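Local coordinates for protein PTS-dependent dihydroxyacetone kinase, ADP-binding subunit dhaL (Lactococcus lactis subsp. lactis, PDB 3CR3) that carries ADP as a bound coenzyme, takes a phosphoryl group from DhaM to form ATP, and passes it to dihydroxyacetone held on DhaK, at residues N21-I32 against H172-Y182; R43-L52 against K66-V75. All coordinates share one frame; numbering follows the deposited sequence.

Contact 1 (N21-I32 against H172-Y182); sequences NKAYLSELDGPI and HIDPGTQSSAY. With MG (magnesium ion), chain E; ADP (adenosine-5'-diphosphate), chain G.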
loop_
_atom_site.group_PDB
_atom_site.type_symbol
_atom_site.label_atom_id
_atom_site.label_comp_id
_atom_site.label_asym_id
_atom_site.label_seq_id
_atom_site.Cartn_x
_atom_site.Cartn_y
_atom_site.Cartn_z
ATOM N N ASN A 21 0.043 20.971 -28.593
ATOM C CA ASN A 21 1.149 20.799 -27.661
ATOM C C ASN A 21 1.054 19.607 -26.723
ATOM O O ASN A 21 1.723 19.602 -25.686
ATOM C CB ASN A 21 1.312 22.075 -26.832
ATOM C CG ASN A 21 1.590 23.275 -27.679
ATOM O OD1 ASN A 21 2.678 23.409 -28.221
ATOM N ND2 ASN A 21 0.605 24.171 -27.802
ATOM N N LYS A 22 0.259 18.597 -27.079
ATOM C CA LYS A 22 0.026 17.454 -26.178
ATOM C C LYS A 22 1.254 16.608 -25.851
ATOM O O LYS A 22 1.451 16.230 -24.694
ATOM C CB LYS A 22 -1.161 16.581 -26.624
ATOM C CG LYS A 22 -0.993 15.813 -27.933
ATOM C CD LYS A 22 -2.267 15.026 -28.237
ATOM C CE LYS A 22 -2.076 14.049 -29.394
ATOM N NZ LYS A 22 -3.392 13.448 -29.809
ATOM N N ALA A 23 2.077 16.308 -26.852
ATOM C CA ALA A 23 3.331 15.588 -26.616
ATOM C C ALA A 23 4.209 16.395 -25.662
ATOM O O ALA A 23 4.807 15.833 -24.762
ATOM C CB ALA A 23 4.070 15.318 -27.934
ATOM N N TYR A 24 4.275 17.711 -25.862
ATOM C CA TYR A 24 5.114 18.572 -25.014
ATOM C C TYR A 24 4.660 18.564 -23.545
ATOM O O TYR A 24 5.481 18.422 -22.635
ATOM C CB TYR A 24 5.209 19.998 -25.578
ATOM C CG TYR A 24 6.069 20.933 -24.741
ATOM C CD1 TYR A 24 7.434 20.705 -24.595
ATOM C CD2 TYR A 24 5.513 22.028 -24.093
ATOM C CE1 TYR A 24 8.237 21.556 -23.822
ATOM C CE2 TYR A 24 6.308 22.894 -23.312
ATOM C CZ TYR A 24 7.666 22.640 -23.177
ATOM O OH TYR A 24 8.453 23.477 -22.425
ATOM N N LEU A 25 3.352 18.656 -23.318
ATOM C CA LEU A 25 2.819 18.589 -21.958
ATOM C C LEU A 25 3.096 17.275 -21.238
ATOM O O LEU A 25 3.399 17.269 -20.052
ATOM C CB LEU A 25 1.318 18.885 -21.955
ATOM C CG LEU A 25 0.951 20.306 -22.352
ATOM C CD1 LEU A 25 -0.517 20.354 -22.619
ATOM C CD2 LEU A 25 1.330 21.258 -21.200
ATOM N N SER A 26 2.965 16.158 -21.949
ATOM C CA SER A 26 3.303 14.858 -21.384
ATOM C C SER A 26 4.820 14.736 -21.150
ATOM O O SER A 26 5.260 14.064 -20.227
ATOM C CB SER A 26 2.818 13.747 -22.313
ATOM O OG SER A 26 1.410 13.768 -22.411
ATOM N N GLU A 27 5.605 15.391 -22.001
ATOM C CA GLU A 27 7.061 15.434 -21.866
ATOM C C GLU A 27 7.449 16.154 -20.579
ATOM O O GLU A 27 8.267 15.670 -19.823
ATOM C CB GLU A 27 7.681 16.143 -23.064
ATOM C CG GLU A 27 9.174 16.133 -23.079
ATOM C CD GLU A 27 9.713 16.941 -24.220
ATOM O OE1 GLU A 27 9.567 16.496 -25.386
ATOM O OE2 GLU A 27 10.275 18.023 -23.957
ATOM N N LEU A 28 6.830 17.301 -20.342
ATOM C CA LEU A 28 6.963 17.996 -19.084
ATOM C C LEU A 28 6.565 17.138 -17.879
ATOM O O LEU A 28 7.140 17.288 -16.817
ATOM C CB LEU A 28 6.159 19.298 -19.112
ATOM C CG LEU A 28 6.609 20.405 -20.080
ATOM C CD1 LEU A 28 5.764 21.620 -19.834
ATOM C CD2 LEU A 28 8.091 20.765 -19.926
ATOM N N ASP A 29 5.600 16.232 -18.067
ATOM C CA ASP A 29 5.083 15.356 -17.010
ATOM C C ASP A 29 5.914 14.075 -16.842
ATOM O O ASP A 29 5.541 13.171 -16.094
ATOM C CB ASP A 29 3.625 15.003 -17.312
ATOM C CG ASP A 29 2.837 14.610 -16.077
ATOM O OD1 ASP A 29 3.076 15.131 -14.953
ATOM O OD2 ASP A 29 1.951 13.761 -16.235
ATOM N N GLY A 30 7.029 14.001 -17.559
ATOM C CA GLY A 30 7.927 12.848 -17.496
ATOM C C GLY A 30 8.885 12.879 -16.312
ATOM O O GLY A 30 8.831 12.005 -15.469
ATOM N N PRO A 31 9.779 13.886 -16.245
ATOM C CA PRO A 31 10.753 13.933 -15.149
ATOM C C PRO A 31 10.084 14.090 -13.785
ATOM O O PRO A 31 10.593 13.600 -12.776
ATOM C CB PRO A 31 11.600 15.172 -15.492
ATOM C CG PRO A 31 11.391 15.383 -16.965
ATOM C CD PRO A 31 9.967 15.008 -17.181
ATOM N N ILE A 32 8.944 14.764 -13.756
ATOM C CA ILE A 32 8.291 15.068 -12.503
ATOM C C ILE A 32 6.860 14.559 -12.438
ATOM O O ILE A 32 6.025 15.152 -11.773
ATOM C CB ILE A 32 8.377 16.593 -12.169
ATOM C CG1 ILE A 32 7.762 17.444 -13.304
ATOM C CG2 ILE A 32 9.836 16.972 -11.869
ATOM C CD1 ILE A 32 7.646 18.927 -13.014
ATOM N N HIS A 172 12.726 21.525 -13.750
ATOM C CA HIS A 172 11.701 21.006 -14.642
ATOM C C HIS A 172 10.441 21.856 -14.608
ATOM O O HIS A 172 9.888 22.127 -13.536
ATOM C CB HIS A 172 11.396 19.533 -14.315
ATOM C CG HIS A 172 12.596 18.650 -14.415
ATOM N ND1 HIS A 172 13.172 18.319 -15.624
ATOM C CD2 HIS A 172 13.378 18.094 -13.460
ATOM C CE1 HIS A 172 14.245 17.579 -15.409
ATOM N NE2 HIS A 172 14.388 17.423 -14.105
ATOM N N ILE A 173 10.004 22.297 -15.790
ATOM C CA ILE A 173 8.781 23.100 -15.908
ATOM C C ILE A 173 7.545 22.252 -15.544
ATOM O O ILE A 173 7.433 21.115 -15.977
ATOM C CB ILE A 173 8.666 23.724 -17.334
ATOM C CG1 ILE A 173 9.833 24.689 -17.572
ATOM C CG2 ILE A 173 7.272 24.365 -17.547
ATOM C CD1 ILE A 173 10.032 25.154 -19.022
ATOM N N ASP A 174 6.650 22.802 -14.723
ATOM C CA ASP A 174 5.428 22.109 -14.301
ATOM C C ASP A 174 4.407 21.991 -15.447
ATOM O O ASP A 174 4.041 22.993 -16.038
ATOM C CB ASP A 174 4.776 22.870 -13.152
ATOM C CG ASP A 174 3.538 22.177 -12.629
ATOM O OD1 ASP A 174 3.630 20.986 -12.241
ATOM O OD2 ASP A 174 2.474 22.824 -12.618
ATOM N N PRO A 175 3.963 20.767 -15.772
ATOM C CA PRO A 175 3.011 20.614 -16.884
ATOM C C PRO A 175 1.638 21.321 -16.715
ATOM O O PRO A 175 1.165 21.920 -17.663
ATOM C CB PRO A 175 2.842 19.088 -17.024
ATOM C CG PRO A 175 3.400 18.486 -15.805
ATOM C CD PRO A 175 4.386 19.471 -15.203
ATOM N N GLY A 176 1.021 21.241 -15.540
ATOM C CA GLY A 176 -0.219 21.949 -15.266
ATOM C C GLY A 176 -0.086 23.459 -15.412
ATOM O O GLY A 176 -1.023 24.123 -15.859
ATOM N N THR A 177 1.062 24.007 -14.991
ATOM C CA THR A 177 1.351 25.431 -15.152
ATOM C C THR A 177 1.336 25.799 -16.638
ATOM O O THR A 177 0.765 26.819 -17.020
ATOM C CB THR A 177 2.680 25.820 -14.476
ATOM O OG1 THR A 177 2.611 25.512 -13.076
ATOM C CG2 THR A 177 2.974 27.322 -14.625
ATOM N N GLN A 178 1.961 24.962 -17.464
ATOM C CA GLN A 178 1.969 25.158 -18.908
ATOM C C GLN A 178 0.577 25.037 -19.523
ATOM O O GLN A 178 0.195 25.852 -20.365
ATOM C CB GLN A 178 2.920 24.170 -19.609
ATOM C CG GLN A 178 3.006 24.349 -21.122
ATOM C CD GLN A 178 3.545 25.690 -21.542
ATOM O OE1 GLN A 178 2.790 26.649 -21.754
ATOM N NE2 GLN A 178 4.858 25.782 -21.655
ATOM N N SER A 179 -0.173 24.016 -19.136
ATOM C CA SER A 179 -1.506 23.887 -19.710
ATOM C C SER A 179 -2.358 25.090 -19.252
ATOM O O SER A 179 -3.109 25.637 -20.025
ATOM C CB SER A 179 -2.138 22.524 -19.378
ATOM O OG SER A 179 -2.299 22.374 -17.970
ATOM N N SER A 180 -2.178 25.557 -18.021
ATOM C CA SER A 180 -2.896 26.768 -17.590
ATOM C C SER A 180 -2.497 28.036 -18.349
ATOM O O SER A 180 -3.330 28.919 -18.544
ATOM C CB SER A 180 -2.827 26.988 -16.077
ATOM O OG SER A 180 -3.641 26.054 -15.380
ATOM N N ALA A 181 -1.241 28.119 -18.781
ATOM C CA ALA A 181 -0.776 29.235 -19.614
ATOM C C ALA A 181 -1.528 29.281 -20.953
ATOM O O ALA A 181 -1.980 30.356 -21.393
ATOM C CB ALA A 181 0.757 29.159 -19.844
ATOM N N TYR A 182 -1.680 28.114 -21.582
ATOM C CA TYR A 182 -2.453 28.003 -22.824
ATOM C C TYR A 182 -3.885 28.479 -22.602
ATOM O O TYR A 182 -4.473 29.123 -23.461
ATOM C CB TYR A 182 -2.492 26.547 -23.330
ATOM C CG TYR A 182 -1.151 25.907 -23.670
ATOM C CD1 TYR A 182 -0.081 26.657 -24.178
ATOM C CD2 TYR A 182 -0.976 24.529 -23.515
ATOM C CE1 TYR A 182 1.159 26.032 -24.505
ATOM C CE2 TYR A 182 0.215 23.900 -23.835
ATOM C CZ TYR A 182 1.287 24.647 -24.316
ATOM O OH TYR A 182 2.460 23.989 -24.607
HETATM MG MG MG E . 0.387 12.965 -15.076
HETATM P PB ADP G . -1.438 13.393 -12.464
HETATM O O1B ADP G . -0.926 12.470 -13.523
HETATM O O2B ADP G . -2.478 12.770 -11.598
HETATM O O3B ADP G . -0.331 14.094 -11.675
HETATM P PA ADP G . -1.728 15.353 -14.588
HETATM O O1A ADP G . -0.406 14.854 -15.060
HETATM O O2A ADP G . -2.847 15.359 -15.603
HETATM O O3A ADP G . -2.226 14.568 -13.257
HETATM O "O5'" ADP G . -1.567 16.851 -14.005
HETATM C "C5'" ADP G . -0.393 17.226 -13.277
HETATM C "C4'" ADP G . -0.562 18.671 -12.859
HETATM O "O4'" ADP G . -1.611 18.824 -11.894
HETATM C "C3'" ADP G . 0.676 19.245 -12.195
HETATM O "O3'" ADP G . 1.560 19.735 -13.204
HETATM C "C2'" ADP G . 0.124 20.351 -11.298
HETATM O "O2'" ADP G . 0.093 21.627 -11.941
HETATM C "C1'" ADP G . -1.327 19.949 -11.069
HETATM N N9 ADP G . -1.511 19.531 -9.667
HETATM C C8 ADP G . -1.214 18.302 -9.190
HETATM N N7 ADP G . -1.494 18.231 -7.881
HETATM C C5 ADP G . -1.969 19.435 -7.510
HETATM C C6 ADP G . -2.445 20.037 -6.251
HETATM N N6 ADP G . -2.475 19.284 -5.135
HETATM N N1 ADP G . -2.860 21.323 -6.277
HETATM C C2 ADP G . -2.851 22.064 -7.403
HETATM N N3 ADP G . -2.425 21.583 -8.571
HETATM C C4 ADP G . -1.976 20.300 -8.683
HETATM O O HOH W 1 9.021 19.068 -16.465
HETATM O O HOH W 2 1.752 13.604 -13.266
#
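Leu25 enters a hollow formed by Pro175, Gln178, Ser179 and Tyr182, a knob-into-hole fit where helix 22-28 runs against helix 175-182 at 150°, the axes 9.1 Å apart. Its two methyls divide the work. Leu25 CD2 lies 3.5 Å from Gln178 CG, and Leu25 CD1 meets the edge of the Tyr182 ring, near its plane, 3.8 Å from Tyr182 CE2. Asn21 sets ND2 over one face of that ring, its amide tilted 21° from the ring plane, while its CB touches the phenol oxygen; Asn21 ND2 has its polar partner in the carbonyl of Lys17. Tyr24 swings its ring anti to the backbone N (chi1 -180°), presenting an edge to the Gln178 amide, with Tyr24 CE2 3.6 Å from Gln178 NE2.

Leu28 stands between Ile173 and Gln178: Leu28 CD1 is 3.9 Å from Ile173 CG2. Beyond the helix end, Pro31 CB sits over the centre of the His172 ring, 3.6 Å from the centroid, a CH-pi contact. A water donates to both Leu28 O and Ile173 O, bridging the two segments through their backbone carbonyls.

Asp29 OD2 binds magnesium at 2.1 Å, in a site completed by Asp34, Asp36, both ADP phosphates and a water that also donates to Asp29 OD1. At the ribose, O3' and O2' donate to Asp174 OD1 and OD2. Thr177 grips OD2 as well, its N as the helix N-cap bond from above the carboxylate plane and its OG1 on the anti lone pair, which fixes the carboxylate's rotation. Pro175 CG lies 3.5 Å from Asp29 OD1 and also touches ADP O3', consistent with the packing helping to hold the metal-binding and ribose-binding carboxylates at their places on one nucleotide.

Contact 2 (R43-L52 against K66-V75); sequences RGMSETMKAL and KVAMTLMSKV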
loop_
_atom_site.group_PDB
_atom_site.type_symbol
_atom_site.label_atom_id
_atom_site.label_comp_id
_atom_site.label_asym_id
_atom_site.label_seq_id
_atom_site.Cartn_x
_atom_site.Cartn_y
_atom_site.Cartn_z
ATOM N N ARG A 43 -7.578 14.413 -24.344
ATOM C CA ARG A 43 -8.810 13.636 -24.162
ATOM C C ARG A 43 -9.927 14.512 -23.590
ATOM O O ARG A 43 -11.010 14.628 -24.171
ATOM C CB ARG A 43 -8.516 12.473 -23.216
ATOM C CG ARG A 43 -9.678 11.553 -22.878
ATOM C CD ARG A 43 -9.162 10.277 -22.193
ATOM N NE ARG A 43 -8.085 9.637 -22.959
ATOM C CZ ARG A 43 -6.817 9.504 -22.552
ATOM N NH1 ARG A 43 -6.433 9.944 -21.362
ATOM N NH2 ARG A 43 -5.928 8.909 -23.348
ATOM N N GLY A 44 -9.644 15.149 -22.460
ATOM C CA GLY A 44 -10.638 15.943 -21.766
ATOM C C GLY A 44 -11.185 17.085 -22.598
ATOM O O GLY A 44 -12.386 17.357 -22.565
HETATM N N MSE A 45 -10.301 17.757 -23.334
HETATM C CA MSE A 45 -10.704 18.899 -24.135
HETATM C C MSE A 45 -11.336 18.494 -25.473
HETATM O O MSE A 45 -12.230 19.187 -25.968
HETATM C CB MSE A 45 -9.560 19.905 -24.311
HETATM C CG MSE A 45 -9.302 20.772 -23.061
HETATM SE SE MSE A 45 -10.913 21.715 -22.416
HETATM C CE MSE A 45 -11.350 22.730 -23.994
ATOM N N SER A 46 -10.899 17.374 -26.044
ATOM C CA SER A 46 -11.573 16.840 -27.239
ATOM C C SER A 46 -13.009 16.484 -26.883
ATOM O O SER A 46 -13.934 16.949 -27.526
ATOM C CB SER A 46 -10.839 15.633 -27.819
ATOM O OG SER A 46 -10.448 14.754 -26.788
ATOM N N GLU A 47 -13.177 15.701 -25.824
ATOM C CA GLU A 47 -14.490 15.388 -25.274
ATOM C C GLU A 47 -15.317 16.617 -24.901
ATOM O O GLU A 47 -16.509 16.654 -25.196
ATOM C CB GLU A 47 -14.354 14.435 -24.090
ATOM C CG GLU A 47 -13.918 13.039 -24.510
ATOM C CD GLU A 47 -14.905 12.391 -25.481
ATOM O OE1 GLU A 47 -16.107 12.307 -25.141
ATOM O OE2 GLU A 47 -14.476 11.971 -26.576
ATOM N N THR A 48 -14.688 17.622 -24.279
ATOM C CA THR A 48 -15.358 18.886 -23.965
ATOM C C THR A 48 -15.936 19.550 -25.221
ATOM O O THR A 48 -17.112 19.899 -25.255
ATOM C CB THR A 48 -14.423 19.869 -23.208
ATOM O OG1 THR A 48 -14.136 19.340 -21.912
ATOM C CG2 THR A 48 -15.079 21.237 -23.040
HETATM N N MSE A 49 -15.113 19.700 -26.253
HETATM C CA MSE A 49 -15.555 20.353 -27.483
HETATM C C MSE A 49 -16.663 19.558 -28.189
HETATM O O MSE A 49 -17.572 20.155 -28.778
HETATM C CB MSE A 49 -14.385 20.638 -28.423
HETATM C CG MSE A 49 -13.336 21.604 -27.860
HETATM SE SE MSE A 49 -14.037 23.171 -26.912
HETATM C CE MSE A 49 -14.848 24.067 -28.464
ATOM N N LYS A 50 -16.588 18.229 -28.118
ATOM C CA LYS A 50 -17.671 17.362 -28.614
ATOM C C LYS A 50 -18.972 17.658 -27.868
ATOM O O LYS A 50 -20.014 17.885 -28.485
ATOM C CB LYS A 50 -17.338 15.882 -28.420
ATOM C CG LYS A 50 -16.272 15.302 -29.325
ATOM C CD LYS A 50 -16.421 13.778 -29.361
ATOM C CE LYS A 50 -15.095 13.081 -29.599
ATOM N NZ LYS A 50 -15.280 11.599 -29.700
ATOM N N ALA A 51 -18.898 17.654 -26.537
ATOM C CA ALA A 51 -20.066 17.885 -25.685
ATOM C C ALA A 51 -20.682 19.275 -25.870
ATOM O O ALA A 51 -21.900 19.424 -25.786
ATOM C CB ALA A 51 -19.717 17.641 -24.223
ATOM N N LEU A 52 -19.847 20.280 -26.125
ATOM C CA LEU A 52 -20.336 21.637 -26.378
ATOM C C LEU A 52 -21.072 21.778 -27.718
ATOM O O LEU A 52 -21.965 22.627 -27.849
ATOM C CB LEU A 52 -19.202 22.670 -26.297
ATOM C CG LEU A 52 -18.369 22.869 -25.023
ATOM C CD1 LEU A 52 -17.658 24.215 -25.074
ATOM C CD2 LEU A 52 -19.176 22.765 -23.753
ATOM N N LYS A 66 -20.799 22.442 -18.093
ATOM C CA LYS A 66 -20.579 21.358 -19.053
ATOM C C LYS A 66 -19.090 21.018 -19.172
ATOM O O LYS A 66 -18.710 19.840 -19.298
ATOM C CB LYS A 66 -21.159 21.735 -20.425
ATOM C CG LYS A 66 -21.036 20.656 -21.517
ATOM C CD LYS A 66 -21.670 19.325 -21.104
ATOM C CE LYS A 66 -23.183 19.291 -21.354
ATOM N NZ LYS A 66 -23.777 18.086 -20.678
ATOM N N VAL A 67 -18.257 22.053 -19.124
ATOM C CA VAL A 67 -16.803 21.880 -19.140
ATOM C C VAL A 67 -16.383 21.125 -17.877
ATOM O O VAL A 67 -15.684 20.118 -17.953
ATOM C CB VAL A 67 -16.058 23.237 -19.261
ATOM C CG1 VAL A 67 -14.527 23.054 -19.108
ATOM C CG2 VAL A 67 -16.383 23.897 -20.581
ATOM N N ALA A 68 -16.843 21.597 -16.727
ATOM C CA ALA A 68 -16.504 20.976 -15.452
ATOM C C ALA A 68 -16.818 19.463 -15.418
ATOM O O ALA A 68 -15.959 18.661 -15.062
ATOM C CB ALA A 68 -17.196 21.704 -14.322
HETATM N N MSE A 69 -18.032 19.082 -15.817
HETATM C CA MSE A 69 -18.452 17.676 -15.776
HETATM C C MSE A 69 -17.719 16.793 -16.782
HETATM O O MSE A 69 -17.393 15.651 -16.470
HETATM C CB MSE A 69 -19.974 17.535 -15.957
HETATM C CG MSE A 69 -20.805 18.335 -14.956
HETATM SE SE MSE A 69 -20.368 17.973 -13.070
HETATM C CE MSE A 69 -19.047 19.340 -12.655
ATOM N N THR A 70 -17.460 17.325 -17.974
ATOM C CA THR A 70 -16.714 16.594 -19.000
ATOM C C THR A 70 -15.268 16.306 -18.552
ATOM O O THR A 70 -14.800 15.173 -18.642
ATOM C CB THR A 70 -16.717 17.336 -20.359
ATOM O OG1 THR A 70 -18.044 17.777 -20.672
ATOM C CG2 THR A 70 -16.223 16.434 -21.462
ATOM N N LEU A 71 -14.576 17.334 -18.059
ATOM C CA LEU A 71 -13.204 17.178 -17.567
ATOM C C LEU A 71 -13.149 16.241 -16.355
ATOM O O LEU A 71 -12.238 15.416 -16.246
ATOM C CB LEU A 71 -12.551 18.545 -17.261
ATOM C CG LEU A 71 -12.358 19.542 -18.419
ATOM C CD1 LEU A 71 -11.666 20.832 -17.947
ATOM C CD2 LEU A 71 -11.610 18.953 -19.609
HETATM N N MSE A 72 -14.143 16.342 -15.470
HETATM C CA MSE A 72 -14.220 15.479 -14.286
HETATM C C MSE A 72 -14.390 14.002 -14.635
HETATM O O MSE A 72 -13.849 13.140 -13.956
HETATM C CB MSE A 72 -15.334 15.927 -13.338
HETATM C CG MSE A 72 -14.977 17.143 -12.492
HETATM SE SE MSE A 72 -16.052 17.235 -10.882
HETATM C CE MSE A 72 -15.884 19.126 -10.447
ATOM N N SER A 73 -15.142 13.718 -15.693
ATOM C CA SER A 73 -15.327 12.345 -16.156
ATOM C C SER A 73 -14.157 11.808 -16.986
ATOM O O SER A 73 -13.714 10.673 -16.773
ATOM C CB SER A 73 -16.624 12.225 -16.960
ATOM O OG SER A 73 -17.750 12.473 -16.130
ATOM N N LYS A 74 -13.660 12.619 -17.919
ATOM C CA LYS A 74 -12.767 12.136 -18.987
ATOM C C LYS A 74 -11.241 12.280 -18.734
ATOM O O LYS A 74 -10.434 11.712 -19.477
ATOM C CB LYS A 74 -13.164 12.775 -20.329
ATOM C CG LYS A 74 -14.630 12.521 -20.740
ATOM C CD LYS A 74 -14.843 11.095 -21.255
ATOM C CE LYS A 74 -16.299 10.823 -21.634
ATOM N NZ LYS A 74 -17.167 10.567 -20.430
ATOM N N VAL A 75 -10.861 13.042 -17.706
ATOM C CA VAL A 75 -9.458 13.179 -17.283
ATOM C C VAL A 75 -9.196 12.285 -16.049
ATOM O O VAL A 75 -9.854 12.437 -15.016
ATOM C CB VAL A 75 -9.120 14.663 -16.961
ATOM C CG1 VAL A 75 -7.626 14.871 -16.767
ATOM C CG2 VAL A 75 -9.624 15.580 -18.059
HETATM O O HOH W 3 -7.416 10.234 -18.558
#
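Helices 43-52 and 66-74 cross at 139° with axes 8.6 Å apart, and the backbones come nearest at Gly44 and Leu71, whose CA atoms are 5.1 Å apart. Gly44 has no side chain, and Val75 CG2 and Leu71 CD2 occupy that side of it, which is consistent with the close approach.

Thr70 is the knob, seated among Gly44, Glu47, Thr48 and Ala51. Its CG2, anti to the backbone N, presses on the opposite backbone 3.4 Å from Thr48 N, while Thr70 OG1 turns back to donate to Lys66 O at 2.6 Å. Thr48 behaves alike: OG1 donates to Gly44 O from the face of the carbonyl plane opposite to that used by Thr48 N, and CG2 meets Val67 CG2. Both hydroxyls are thus satisfied within their own helices, and methyls make much of the contact.

At one end Leu52 CD2 lies 3.6 Å from Lys66 CG, the two side chains lying alongside and pointing opposite ways. Toward the other, the methylenes of Lys74 cross those of Glu47 at a slant; Glu47 OE1 stays 5.1 Å from Lys74 NZ, and the carboxylate instead makes a weak salt bridge to Lys50 through OE2. Arg43 CD rests against Lys74 O.

Helix 4-20 backs the pair through Leu11 on Val67 and Phe14 on selenomethionine Met45; helix 79-94 packs by Phe87 on Val67 and Tyr83 on Leu71.

In the fold
From the N terminus, helix 4-20 leads into helix 22-28, the first half of contact 1. The chain then passes the magnesium-binding aspartates Asp34 and Asp36 into helix 37-54, turns, and returns as helix 60-74, so contact 2 closes a short loop between two consecutive helices. Contact 1 closes only when helix 175-191 arrives, 140 residues after its first segment; contact 2 lies wholly within that span. Their centres are 19 Å apart and they do not touch. Helix 4-20 packs on both. Contact 1 ties the second helix and the loop after it to the last helix around ADP, while Val75 at the end of contact 2 lies near Asn40 and Ser79, which bind the same nucleotide.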